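Local coordinates for protein halocarboxylic acid dehalogenase DehI (Pseudomonas putida, PDB 3BJX) that probably hydrolyses the carbon–halogen bond of 2-haloalkanoic acids, releasing halide, at residues E35-D40 against Y63-W68; R42-V47 against I161-P166; R69-A74 against G252-Q257; Y79-A84 against N129-L134; L87-L92 against A303-P308. One frame throughout, in Å; residues are numbered along the deposited sequence.

Contact 1 of 5, residues E35-D40 against Y63-W68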
# COMPACT_ATOMS: atom_id res chain seq x y z
N GLU A 35 -21.11 9.65 -13.36
CA GLU A 35 -22.08 10.20 -12.44
C GLU A 35 -23.14 9.15 -12.10
O GLU A 35 -23.60 9.09 -10.96
CB GLU A 35 -22.73 11.42 -13.04
CG GLU A 35 -23.64 12.19 -12.10
CD GLU A 35 -24.31 13.38 -12.76
OE1 GLU A 35 -24.07 13.61 -13.97
OE2 GLU A 35 -25.07 14.07 -12.06
N SER A 36 -23.52 8.35 -13.09
CA SER A 36 -24.49 7.28 -12.92
C SER A 36 -23.97 6.21 -12.00
O SER A 36 -24.67 5.79 -11.08
CB SER A 36 -24.84 6.66 -14.27
OG SER A 36 -25.87 7.41 -14.87
N THR A 37 -22.75 5.75 -12.29
CA THR A 37 -21.95 4.85 -11.43
C THR A 37 -21.90 5.28 -9.95
O THR A 37 -22.25 4.50 -9.07
CB THR A 37 -20.50 4.67 -11.98
OG1 THR A 37 -20.55 4.03 -13.26
CG2 THR A 37 -19.65 3.81 -11.07
N TYR A 38 -21.46 6.52 -9.71
CA TYR A 38 -21.45 7.12 -8.36
C TYR A 38 -22.76 6.96 -7.62
O TYR A 38 -22.79 6.47 -6.49
CB TYR A 38 -21.12 8.62 -8.46
CG TYR A 38 -19.64 8.98 -8.49
CD1 TYR A 38 -19.17 10.16 -7.89
CD2 TYR A 38 -18.71 8.15 -9.15
CE1 TYR A 38 -17.83 10.50 -7.95
CE2 TYR A 38 -17.36 8.48 -9.19
CZ TYR A 38 -16.93 9.64 -8.60
OH TYR A 38 -15.58 9.95 -8.65
N GLU A 39 -23.85 7.38 -8.25
CA GLU A 39 -25.20 7.26 -7.69
C GLU A 39 -25.55 5.80 -7.44
O GLU A 39 -26.08 5.47 -6.38
CB GLU A 39 -26.22 7.89 -8.63
CG GLU A 39 -27.68 7.59 -8.28
CD GLU A 39 -28.24 8.45 -7.16
OE1 GLU A 39 -27.50 9.30 -6.57
OE2 GLU A 39 -29.44 8.28 -6.86
N ASP A 40 -25.23 4.95 -8.41
CA ASP A 40 -25.49 3.52 -8.27
C ASP A 40 -24.69 2.87 -7.14
O ASP A 40 -25.23 2.03 -6.42
CB ASP A 40 -25.26 2.76 -9.59
CG ASP A 40 -25.96 1.43 -9.59
OD1 ASP A 40 -27.06 1.37 -9.01
OD2 ASP A 40 -25.42 0.46 -10.13
N TYR A 63 -12.16 2.48 -16.07
CA TYR A 63 -12.05 1.42 -15.08
C TYR A 63 -13.28 1.22 -14.21
O TYR A 63 -13.87 0.14 -14.21
CB TYR A 63 -10.80 1.55 -14.20
CG TYR A 63 -10.72 0.46 -13.15
CD1 TYR A 63 -10.64 -0.90 -13.53
CD2 TYR A 63 -10.76 0.77 -11.79
CE1 TYR A 63 -10.60 -1.92 -12.57
CE2 TYR A 63 -10.73 -0.24 -10.83
CZ TYR A 63 -10.64 -1.58 -11.22
OH TYR A 63 -10.61 -2.57 -10.25
N LEU A 64 -13.65 2.27 -13.48
CA LEU A 64 -14.62 2.17 -12.38
C LEU A 64 -16.03 1.81 -12.85
O LEU A 64 -16.68 1.00 -12.22
CB LEU A 64 -14.62 3.45 -11.50
CG LEU A 64 -15.69 3.51 -10.39
CD1 LEU A 64 -15.34 2.57 -9.22
CD2 LEU A 64 -16.00 4.94 -9.87
N PRO A 65 -16.51 2.43 -13.95
CA PRO A 65 -17.83 1.99 -14.42
C PRO A 65 -17.90 0.49 -14.69
O PRO A 65 -18.90 -0.15 -14.33
CB PRO A 65 -18.01 2.79 -15.72
CG PRO A 65 -17.22 4.05 -15.46
CD PRO A 65 -15.99 3.54 -14.76
N LEU A 66 -16.85 -0.05 -15.32
CA LEU A 66 -16.76 -1.47 -15.63
C LEU A 66 -16.58 -2.29 -14.36
O LEU A 66 -17.38 -3.18 -14.10
CB LEU A 66 -15.62 -1.75 -16.61
CG LEU A 66 -15.28 -3.22 -16.86
CD1 LEU A 66 -16.26 -3.90 -17.82
CD2 LEU A 66 -13.85 -3.33 -17.36
N ALA A 67 -15.55 -1.97 -13.57
CA ALA A 67 -15.31 -2.60 -12.28
C ALA A 67 -16.54 -2.64 -11.37
O ALA A 67 -16.86 -3.68 -10.79
CB ALA A 67 -14.16 -1.93 -11.56
N TRP A 68 -17.25 -1.54 -11.26
CA TRP A 68 -18.49 -1.56 -10.46
C TRP A 68 -19.59 -2.46 -11.04
O TRP A 68 -20.28 -3.17 -10.29
CB TRP A 68 -19.02 -0.14 -10.24
CG TRP A 68 -20.34 -0.13 -9.58
CD1 TRP A 68 -21.52 0.26 -10.13
CD2 TRP A 68 -20.63 -0.59 -8.26
NE1 TRP A 68 -22.54 0.08 -9.21
CE2 TRP A 68 -22.01 -0.43 -8.05
CE3 TRP A 68 -19.86 -1.11 -7.21
CZ2 TRP A 68 -22.62 -0.76 -6.86
CZ3 TRP A 68 -20.48 -1.44 -6.03
CH2 TRP A 68 -21.84 -1.26 -5.86
O HOH W 1 -21.15 1.16 -13.76
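T37 and P65 have the nearest CA atoms, 5.8 Å apart, in two helical segments running broadly the same way: the axes of 35-40 and 63-68 come within 9.7 Å and cross at 41°. T37 directs its CB at the other helix and uses both branches. Its methyl CG2, anti to the backbone N, packs between L64 and the start of the W68 side chain, 4.0 Å from L64 CD2. Its OG1 comes against P65, 3.6 Å from P65 CA, while bonding to E33 O and to a water that donates to P65 O. Y38 leaves its helix away from the partner, yet its ring sets the edge atom CE2 3.9 Å from L64 CD2; its hydroxyl is bonded to L25 O. Toward the C-terminal ends of the two segments, W68 NE1 donates to D40 OD2 (3.0 Å) in a nearly straight bond, 165° at the hydrogen. The oxygen lies in the indole plane, but the N-H arrives from above the carboxylate, the two planes standing 81° apart. D40 OD1 forms a salt bridge with K163. A phenylalanine in place of W68 would probably leave D40 OD2 without its N-H mate and the carboxylate freer to turn. The whole is buried helix-helix packing, pinned at one end by an indole-carboxylate bond, within the all-helical DehI fold.

Contact 2 of 5, residues R42-V47 against I161-P166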
# COMPACT_ATOMS: atom_id res chain seq x y z
N ARG A 42 -23.78 4.36 -4.37
CA ARG A 42 -24.45 4.80 -3.14
C ARG A 42 -25.79 4.09 -2.85
O ARG A 42 -26.07 3.78 -1.72
CB ARG A 42 -24.66 6.31 -3.15
CG ARG A 42 -23.38 7.15 -3.17
CD ARG A 42 -23.73 8.64 -2.95
NE ARG A 42 -24.44 9.20 -4.10
CZ ARG A 42 -23.88 9.92 -5.06
NH1 ARG A 42 -22.60 10.24 -5.01
NH2 ARG A 42 -24.62 10.35 -6.07
N LEU A 43 -26.60 3.84 -3.88
CA LEU A 43 -27.90 3.19 -3.70
C LEU A 43 -27.72 1.71 -3.47
O LEU A 43 -28.47 1.11 -2.73
CB LEU A 43 -28.82 3.43 -4.92
CG LEU A 43 -29.40 4.83 -5.24
CD1 LEU A 43 -29.81 5.00 -6.72
CD2 LEU A 43 -30.56 5.20 -4.33
N THR A 44 -26.71 1.12 -4.09
CA THR A 44 -26.46 -0.32 -3.99
C THR A 44 -25.81 -0.67 -2.65
O THR A 44 -26.18 -1.68 -2.01
CB THR A 44 -25.55 -0.80 -5.14
OG1 THR A 44 -26.17 -0.50 -6.39
CG2 THR A 44 -25.26 -2.32 -5.06
N LEU A 45 -24.84 0.16 -2.23
CA LEU A 45 -24.23 -0.00 -0.91
C LEU A 45 -25.01 0.64 0.26
O LEU A 45 -24.65 0.40 1.41
CB LEU A 45 -22.75 0.42 -0.94
CG LEU A 45 -21.86 -0.32 -1.96
CD1 LEU A 45 -20.42 0.08 -1.84
CD2 LEU A 45 -21.99 -1.85 -1.86
N ARG A 46 -26.08 1.41 -0.02
CA ARG A 46 -26.88 2.11 1.02
C ARG A 46 -25.97 3.02 1.85
O ARG A 46 -25.91 2.92 3.08
CB ARG A 46 -27.68 1.16 1.95
CG ARG A 46 -28.31 -0.09 1.30
CD ARG A 46 -28.63 -1.17 2.33
NE ARG A 46 -29.79 -0.78 3.12
CZ ARG A 46 -29.81 -0.59 4.45
NH1 ARG A 46 -28.73 -0.81 5.21
NH2 ARG A 46 -30.94 -0.21 5.03
N VAL A 47 -25.27 3.90 1.15
CA VAL A 47 -24.32 4.83 1.74
C VAL A 47 -24.49 6.22 1.11
O VAL A 47 -24.85 6.32 -0.07
CB VAL A 47 -22.83 4.35 1.57
CG1 VAL A 47 -22.55 3.09 2.41
CG2 VAL A 47 -22.48 4.12 0.11
N ILE A 161 -30.33 -7.82 -0.74
CA ILE A 161 -30.93 -6.81 0.11
C ILE A 161 -31.44 -5.65 -0.81
O ILE A 161 -30.94 -5.50 -1.93
CB ILE A 161 -29.89 -6.29 1.15
CG1 ILE A 161 -28.79 -5.48 0.45
CG2 ILE A 161 -29.31 -7.47 1.98
CD1 ILE A 161 -27.66 -5.02 1.35
N PRO A 162 -32.46 -4.87 -0.35
CA PRO A 162 -32.93 -3.73 -1.13
C PRO A 162 -31.92 -2.57 -1.34
O PRO A 162 -31.19 -2.18 -0.42
CB PRO A 162 -34.14 -3.25 -0.31
CG PRO A 162 -33.87 -3.71 1.07
CD PRO A 162 -33.26 -5.05 0.88
N LYS A 163 -31.90 -2.04 -2.57
CA LYS A 163 -31.21 -0.79 -2.90
C LYS A 163 -31.97 0.40 -2.32
O LYS A 163 -33.21 0.37 -2.22
CB LYS A 163 -31.15 -0.58 -4.41
CG LYS A 163 -30.12 -1.37 -5.20
CD LYS A 163 -29.75 -0.56 -6.44
CE LYS A 163 -29.37 -1.42 -7.64
NZ LYS A 163 -29.06 -0.59 -8.87
N GLY A 164 -31.23 1.46 -1.98
CA GLY A 164 -31.79 2.71 -1.46
C GLY A 164 -31.12 3.06 -0.15
O GLY A 164 -30.16 2.41 0.23
N HIS A 165 -31.62 4.08 0.54
CA HIS A 165 -31.04 4.47 1.83
C HIS A 165 -32.03 4.28 2.98
O HIS A 165 -33.20 4.59 2.83
CB HIS A 165 -30.53 5.92 1.79
CG HIS A 165 -29.39 6.13 0.83
ND1 HIS A 165 -29.47 6.99 -0.25
CD2 HIS A 165 -28.16 5.57 0.77
CE1 HIS A 165 -28.34 6.96 -0.92
NE2 HIS A 165 -27.53 6.10 -0.32
N PRO A 166 -31.55 3.75 4.13
CA PRO A 166 -32.39 3.57 5.32
C PRO A 166 -32.86 4.89 5.95
O PRO A 166 -32.18 5.92 5.80
CB PRO A 166 -31.47 2.85 6.29
CG PRO A 166 -30.08 3.22 5.83
CD PRO A 166 -30.17 3.29 4.36
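G164 and H165 meet L43 and V47, fastening an irregular loop onto the C-terminal end of helix 32-45, where R46 has positive phi and V47 N makes a 6→1 bond to R42 O, as at a Schellman-type C-cap. G164 N gives the straighter cross-link, 2.9 Å to L43 O at 166°. The H165 ring turns its NE2 into the turn, donating to V47 O at 2.7 Å and, weakly, to R42 O. V47 O is met from well above its carbonyl plane in a bent bond (136°), the one N-H being shared by two carbonyls. Farther out, K163 lies alongside T44, its CE 3.6 Å from T44 OG1, before its ammonium pairs with D40, whose O is bonded to T44 OG1. R46 sets CB 3.3 Å from G164 O, with NH1 held by Y127 OH and F309 O. These bonds probably help hold the guanidinium where the P166 ring lies over one face near the rim, P166 CD 3.6 Å above its plane and P166 CB 3.4 Å from R46 NH2.

Contact 3 of 5, residues R69-A74 against G252-Q257. With SO4 (sulfate ion), chain G.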
# COMPACT_ATOMS: atom_id res chain seq x y z
N ARG A 69 -19.76 -2.43 -12.36
CA ARG A 69 -20.77 -3.22 -13.06
C ARG A 69 -20.60 -4.72 -12.81
O ARG A 69 -21.57 -5.48 -12.77
CB ARG A 69 -20.68 -2.90 -14.56
CG ARG A 69 -21.59 -3.71 -15.50
CD ARG A 69 -21.33 -3.34 -16.97
NE ARG A 69 -21.16 -1.90 -17.12
CZ ARG A 69 -20.15 -1.31 -17.76
NH1 ARG A 69 -19.21 -2.02 -18.38
NH2 ARG A 69 -20.11 0.02 -17.81
N ARG A 70 -19.37 -5.15 -12.61
CA ARG A 70 -19.05 -6.55 -12.44
C ARG A 70 -19.09 -7.02 -10.97
O ARG A 70 -19.13 -8.22 -10.70
CB ARG A 70 -17.68 -6.84 -13.07
CG ARG A 70 -17.51 -6.18 -14.44
CD ARG A 70 -18.01 -7.07 -15.55
NE ARG A 70 -16.99 -8.06 -15.81
CZ ARG A 70 -16.29 -8.18 -16.93
NH1 ARG A 70 -16.52 -7.40 -17.98
NH2 ARG A 70 -15.36 -9.11 -16.98
N SER A 71 -19.13 -6.06 -10.04
CA SER A 71 -19.12 -6.33 -8.61
C SER A 71 -20.45 -6.02 -7.93
O SER A 71 -20.70 -6.48 -6.82
CB SER A 71 -18.01 -5.50 -7.94
OG SER A 71 -16.79 -5.57 -8.67
N ALA A 72 -21.30 -5.25 -8.59
CA ALA A 72 -22.53 -4.72 -7.98
C ALA A 72 -23.49 -5.77 -7.45
O ALA A 72 -24.03 -5.62 -6.35
CB ALA A 72 -23.24 -3.76 -8.94
N GLU A 73 -23.72 -6.83 -8.24
CA GLU A 73 -24.65 -7.90 -7.86
C GLU A 73 -24.18 -8.65 -6.62
O GLU A 73 -24.98 -9.11 -5.83
CB GLU A 73 -24.77 -8.91 -9.00
CG GLU A 73 -25.56 -8.45 -10.21
CD GLU A 73 -25.23 -9.29 -11.44
OE1 GLU A 73 -25.77 -10.42 -11.55
OE2 GLU A 73 -24.41 -8.83 -12.27
N ALA A 74 -22.87 -8.79 -6.50
CA ALA A 74 -22.26 -9.57 -5.46
C ALA A 74 -22.30 -8.77 -4.15
O ALA A 74 -22.39 -9.33 -3.06
CB ALA A 74 -20.83 -9.88 -5.86
N GLY A 252 -21.00 -15.79 -6.90
CA GLY A 252 -20.87 -15.09 -8.17
C GLY A 252 -19.47 -14.56 -8.38
O GLY A 252 -18.50 -15.15 -7.92
N SER A 253 -19.38 -13.45 -9.09
CA SER A 253 -18.11 -12.83 -9.44
C SER A 253 -18.11 -11.36 -9.04
O SER A 253 -19.17 -10.73 -8.93
CB SER A 253 -17.85 -12.94 -10.94
OG SER A 253 -17.84 -14.31 -11.34
N ALA A 254 -16.92 -10.84 -8.82
CA ALA A 254 -16.72 -9.45 -8.50
C ALA A 254 -15.38 -9.07 -9.09
O ALA A 254 -14.59 -9.94 -9.50
CB ALA A 254 -16.72 -9.26 -7.00
N GLY A 255 -15.12 -7.77 -9.17
CA GLY A 255 -13.85 -7.28 -9.69
C GLY A 255 -13.68 -7.51 -11.18
O GLY A 255 -14.63 -7.90 -11.86
N VAL A 256 -12.48 -7.22 -11.68
CA VAL A 256 -12.11 -7.46 -13.08
C VAL A 256 -10.60 -7.75 -13.16
O VAL A 256 -9.78 -7.02 -12.59
CB VAL A 256 -12.64 -6.33 -14.09
CG1 VAL A 256 -12.39 -4.92 -13.59
CG2 VAL A 256 -12.09 -6.50 -15.50
N GLN A 257 -10.26 -8.87 -13.80
CA GLN A 257 -8.88 -9.37 -13.84
C GLN A 257 -8.04 -8.45 -14.71
O GLN A 257 -8.57 -7.84 -15.65
CB GLN A 257 -8.84 -10.80 -14.38
CG GLN A 257 -9.78 -11.79 -13.67
CD GLN A 257 -9.11 -12.56 -12.52
OE1 GLN A 257 -8.09 -13.24 -12.72
NE2 GLN A 257 -9.69 -12.48 -11.31
S SO4 G . -19.45 -5.97 -19.73
O1 SO4 G . -19.78 -4.54 -19.82
O2 SO4 G . -20.46 -6.76 -20.42
O3 SO4 G . -18.13 -6.20 -20.31
O4 SO4 G . -19.42 -6.34 -18.31
O HOH W 2 -15.19 -9.58 -14.24
O HOH W 3 -21.35 -9.29 -9.16
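S71 and G255 join the C-terminal part of helix 63-71 to the irregular loop 252-257 between helices 230-248 and 267-299. G255 N donates a straight bond to S71 OG, 2.8 Å long and 162° at the hydrogen. With OG beside its own backbone N (chi1 -46°), the same hydroxyl is also bonded to A67 O one turn back. The neighbouring R70 carbonyl receives the CA-H of A254, 3.5 Å from A254 CA to R70 O, and A74 CB faces A254 CB at 4.3 Å. R70 folds its side chain at chi2 and chi3, passing CB 3.4 Å from G255 O. Its NH2 meets a water that donates to G255 O, and also pairs with E260. Its NH1 bonds to O4 of a sulfate, probably from the crystallisation liquor, whose O1 accepts from R69 NH1 at 3.0 Å. Helix 112-143 packs against both partners, with L135 and L139 on S71 and A138 on A254, while V256 packs back on Y63, L66 and A67 of helix 63-71.

Contact 4 of 5, residues Y79-A84 against N129-L134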
# COMPACT_ATOMS: atom_id res chain seq x y z
N TYR A 79 -24.76 -12.32 1.88
CA TYR A 79 -23.37 -12.68 2.13
C TYR A 79 -22.52 -11.43 2.32
O TYR A 79 -21.87 -11.29 3.36
CB TYR A 79 -22.79 -13.57 1.01
CG TYR A 79 -21.33 -13.99 1.26
CD1 TYR A 79 -21.01 -15.29 1.60
CD2 TYR A 79 -20.28 -13.05 1.16
CE1 TYR A 79 -19.65 -15.67 1.84
CE2 TYR A 79 -18.94 -13.41 1.38
CZ TYR A 79 -18.64 -14.72 1.72
OH TYR A 79 -17.33 -15.07 1.95
N ALA A 80 -22.53 -10.51 1.35
CA ALA A 80 -21.72 -9.31 1.44
C ALA A 80 -22.07 -8.46 2.67
O ALA A 80 -21.18 -7.85 3.28
CB ALA A 80 -21.81 -8.50 0.18
N GLU A 81 -23.35 -8.41 3.03
CA GLU A 81 -23.80 -7.65 4.20
C GLU A 81 -23.31 -8.27 5.51
O GLU A 81 -22.81 -7.57 6.40
CB GLU A 81 -25.33 -7.50 4.18
CG GLU A 81 -25.90 -6.52 5.20
CD GLU A 81 -25.72 -5.07 4.83
OE1 GLU A 81 -25.60 -4.76 3.61
OE2 GLU A 81 -25.72 -4.23 5.76
N GLN A 82 -23.40 -9.59 5.60
CA GLN A 82 -22.90 -10.35 6.74
C GLN A 82 -21.37 -10.24 6.86
O GLN A 82 -20.85 -10.12 7.97
CB GLN A 82 -23.34 -11.83 6.63
CG GLN A 82 -23.65 -12.50 7.96
CD GLN A 82 -24.74 -11.75 8.75
OE1 GLN A 82 -25.67 -11.19 8.16
NE2 GLN A 82 -24.61 -11.73 10.08
N ALA A 83 -20.69 -10.29 5.72
CA ALA A 83 -19.25 -10.08 5.59
C ALA A 83 -18.83 -8.70 6.10
O ALA A 83 -17.87 -8.59 6.87
CB ALA A 83 -18.82 -10.28 4.16
N ALA A 84 -19.55 -7.66 5.71
CA ALA A 84 -19.29 -6.30 6.22
C ALA A 84 -19.66 -6.18 7.70
O ALA A 84 -18.99 -5.47 8.42
CB ALA A 84 -20.06 -5.25 5.40
N ASN A 129 -18.03 1.75 5.65
CA ASN A 129 -16.57 1.63 5.64
C ASN A 129 -16.13 0.20 5.38
O ASN A 129 -15.38 -0.04 4.43
CB ASN A 129 -15.92 2.25 6.90
CG ASN A 129 -15.49 3.71 6.71
OD1 ASN A 129 -15.51 4.23 5.59
ND2 ASN A 129 -15.09 4.37 7.80
N PRO A 130 -16.63 -0.77 6.19
CA PRO A 130 -16.40 -2.21 5.93
C PRO A 130 -16.93 -2.68 4.56
O PRO A 130 -16.31 -3.55 3.91
CB PRO A 130 -17.15 -2.91 7.07
CG PRO A 130 -18.10 -1.89 7.64
CD PRO A 130 -17.45 -0.55 7.40
N LYS A 131 -18.05 -2.12 4.11
CA LYS A 131 -18.58 -2.50 2.77
C LYS A 131 -17.59 -2.12 1.68
O LYS A 131 -17.26 -2.95 0.81
CB LYS A 131 -19.96 -1.90 2.50
CG LYS A 131 -20.97 -2.26 3.56
CD LYS A 131 -22.37 -1.90 3.19
CE LYS A 131 -23.02 -3.00 2.38
NZ LYS A 131 -24.47 -2.69 2.13
N TYR A 132 -17.07 -0.90 1.75
CA TYR A 132 -16.04 -0.44 0.84
C TYR A 132 -14.75 -1.23 0.92
O TYR A 132 -14.08 -1.40 -0.08
CB TYR A 132 -15.74 1.04 1.03
CG TYR A 132 -16.69 1.93 0.31
CD1 TYR A 132 -16.78 1.90 -1.08
CD2 TYR A 132 -17.52 2.82 1.02
CE1 TYR A 132 -17.69 2.72 -1.76
CE2 TYR A 132 -18.40 3.65 0.36
CZ TYR A 132 -18.49 3.59 -1.03
OH TYR A 132 -19.36 4.44 -1.67
N LEU A 133 -14.38 -1.68 2.10
CA LEU A 133 -13.22 -2.57 2.25
C LEU A 133 -13.37 -3.87 1.44
O LEU A 133 -12.38 -4.40 0.96
CB LEU A 133 -12.95 -2.88 3.74
CG LEU A 133 -11.76 -3.75 4.12
CD1 LEU A 133 -10.41 -3.23 3.53
CD2 LEU A 133 -11.66 -3.93 5.66
N LEU A 134 -14.59 -4.35 1.27
CA LEU A 134 -14.85 -5.55 0.46
C LEU A 134 -14.76 -5.26 -1.02
O LEU A 134 -14.08 -5.98 -1.75
CB LEU A 134 -16.24 -6.13 0.75
CG LEU A 134 -16.41 -6.84 2.08
CD1 LEU A 134 -17.89 -6.87 2.39
CD2 LEU A 134 -15.76 -8.25 2.11
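A84 and P130 bring their CA atoms to 5.0 Å, the nearest pair here between helices 78-90 and 112-143, whose axes in these segments pass 9.0 Å apart at 117°. Small residues probably allow this tight packing: the first helix presents A80, A83 and A84. A84 CB sits 3.6 Å from K131 CG, and A84 O is 3.4 Å from P130 CB, where the proline, lacking an N-H, kinks the second helix. L134 inserts methyl CD1 among A80, A83 and A84: it is 3.5 Å from A80 O and 4.0 Å from A84 CB. Behind it stand L246 and V247 of helix 230-248. By contrast, Q82 on segment 79-84 points away from the second helix and is exposed to solvent. At the polar flank, E81 begins away from its partner, but a bend at chi2 (76°) brings the carboxylate round to K131. K131 NZ meets E81 OE1 on the syn side at 2.8 Å, 17° out of the carboxylate plane. E81 OE2 bonds to Y127 OH, and K131 NZ also reaches Y127 OH and L45 O. Both charged residues are buried, so the salt bridge and these added bonds probably let each keep its charge inside the helical core.

Contact 5 of 5, residues L87-L92 against A303-P308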
# COMPACT_ATOMS: atom_id res chain seq x y z
N LEU A 87 -16.60 -7.80 9.67
CA LEU A 87 -15.49 -6.83 9.63
C LEU A 87 -15.75 -5.65 10.53
O LEU A 87 -14.86 -5.24 11.26
CB LEU A 87 -15.19 -6.34 8.20
CG LEU A 87 -14.68 -7.36 7.18
CD1 LEU A 87 -14.84 -6.84 5.77
CD2 LEU A 87 -13.22 -7.80 7.45
N ARG A 88 -16.96 -5.10 10.50
CA ARG A 88 -17.34 -4.03 11.44
C ARG A 88 -17.17 -4.40 12.90
O ARG A 88 -16.66 -3.60 13.70
CB ARG A 88 -18.79 -3.58 11.21
CG ARG A 88 -19.13 -2.28 11.96
CD ARG A 88 -20.50 -1.77 11.61
NE ARG A 88 -20.75 -1.72 10.18
CZ ARG A 88 -21.54 -2.58 9.52
NH1 ARG A 88 -22.15 -3.56 10.19
NH2 ARG A 88 -21.69 -2.47 8.20
N GLU A 89 -17.61 -5.59 13.26
CA GLU A 89 -17.48 -6.10 14.62
C GLU A 89 -16.01 -6.33 15.05
O GLU A 89 -15.63 -5.98 16.16
CB GLU A 89 -18.23 -7.42 14.69
CG GLU A 89 -19.08 -7.59 15.86
CD GLU A 89 -19.27 -9.04 16.20
OE1 GLU A 89 -19.14 -9.90 15.29
OE2 GLU A 89 -19.52 -9.32 17.40
N ARG A 90 -15.22 -6.95 14.18
CA ARG A 90 -13.78 -7.14 14.40
C ARG A 90 -12.94 -5.87 14.56
O ARG A 90 -11.85 -5.93 15.16
CB ARG A 90 -13.19 -7.94 13.26
CG ARG A 90 -13.59 -9.39 13.22
CD ARG A 90 -12.86 -9.98 12.05
NE ARG A 90 -13.07 -11.40 11.88
CZ ARG A 90 -12.30 -12.34 12.40
NH1 ARG A 90 -11.28 -12.01 13.18
NH2 ARG A 90 -12.58 -13.61 12.14
N SER A 91 -13.44 -4.73 14.05
CA SER A 91 -12.73 -3.43 14.12
C SER A 91 -12.44 -2.92 15.53
O SER A 91 -11.60 -2.01 15.71
CB SER A 91 -13.50 -2.37 13.38
OG SER A 91 -13.77 -2.78 12.06
N LEU A 92 -13.13 -3.45 16.53
CA LEU A 92 -12.94 -2.92 17.87
C LEU A 92 -11.54 -3.21 18.42
O LEU A 92 -11.04 -4.32 18.32
CB LEU A 92 -14.02 -3.43 18.83
CG LEU A 92 -15.49 -3.01 18.71
CD1 LEU A 92 -16.24 -3.87 19.71
CD2 LEU A 92 -15.75 -1.54 19.01
N ALA A 303 -22.87 -0.20 20.56
CA ALA A 303 -23.32 0.82 19.64
C ALA A 303 -22.32 0.99 18.50
O ALA A 303 -22.71 1.24 17.36
CB ALA A 303 -23.52 2.15 20.36
N ALA A 304 -21.03 0.85 18.82
CA ALA A 304 -19.96 1.03 17.84
C ALA A 304 -19.91 -0.09 16.81
O ALA A 304 -19.73 0.17 15.62
CB ALA A 304 -18.60 1.17 18.54
N SER A 305 -20.11 -1.32 17.26
CA SER A 305 -19.83 -2.52 16.47
C SER A 305 -21.03 -3.20 15.79
O SER A 305 -20.85 -4.04 14.89
CB SER A 305 -19.15 -3.54 17.37
OG SER A 305 -20.10 -4.10 18.24
N LYS A 306 -22.24 -2.91 16.28
CA LYS A 306 -23.45 -3.41 15.66
C LYS A 306 -23.79 -2.55 14.42
O LYS A 306 -23.35 -1.40 14.32
CB LYS A 306 -24.60 -3.51 16.69
CG LYS A 306 -24.55 -4.85 17.50
CD LYS A 306 -25.97 -5.35 17.95
CE LYS A 306 -26.00 -6.88 18.33
NZ LYS A 306 -27.34 -7.35 18.85
N SER A 307 -24.52 -3.12 13.47
CA SER A 307 -24.83 -2.43 12.21
C SER A 307 -25.73 -1.27 12.54
O SER A 307 -26.84 -1.47 13.07
CB SER A 307 -25.54 -3.37 11.25
OG SER A 307 -25.94 -2.69 10.07
N PRO A 308 -25.27 -0.03 12.24
CA PRO A 308 -26.08 1.13 12.61
C PRO A 308 -27.40 1.17 11.86
O PRO A 308 -28.35 1.81 12.32
CB PRO A 308 -25.20 2.33 12.19
CG PRO A 308 -23.89 1.79 11.83
CD PRO A 308 -24.01 0.35 11.56
O HOH W 4 -21.63 -5.14 12.54
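R88 lays one face of its guanidinium beneath P308, whose CD is 4.0 Å above the plane, offset toward the rim. The contact joins the end of helix 78-90 to helix 301-305 and the following tail in this all-helical fold. With CG anti to the backbone N (chi1 -168°) and a bend at chi3, the arginine passes the end of the short helix and the tail, R88 CG 3.8 Å from S305 O and R88 NH1 3.5 Å from S307 CA. A water accepts from R88 NH1 and donates to S305 O. The main chain of helix 112-143 fixes the guanidinium, NE bonding to N126 O and NH2 to Y127 O, while NH1 pairs with D85. A leucine here would probably leave D85 without its charged mate and take the arginine N-H groups away from N126 O and Y127 O. One turn on, L92 splays its methyls over the short helix: CD2 meets A304 CB at 4.0 Å and CD1 meets S305 CB at 3.7 Å.

In the fold
From the N terminus, helix 32-45 enters contacts 1 and 2 in turn. Contact 1 closes first, a short loop returning at helix 63-71. Contact 2 crosses it, closing only at loop 161-166, and the two touch where W68 packs on T44 and L45. Contact 3 starts on the same helix 63-71 but closes only at loop 252-257, crossing contact 2. Contact 4, from helix 78-90 to helix 112-143, lies wholly within the spans of both contacts 2 and 3 and touches each. Contact 5 leaves the same helix 78-90 and crosses contacts 2, 3 and 4, tying the C-terminal tail to the early helices. Contacts 1 and 5 stand about 27 Å apart, centre to centre, on opposite sides of the chain's centre.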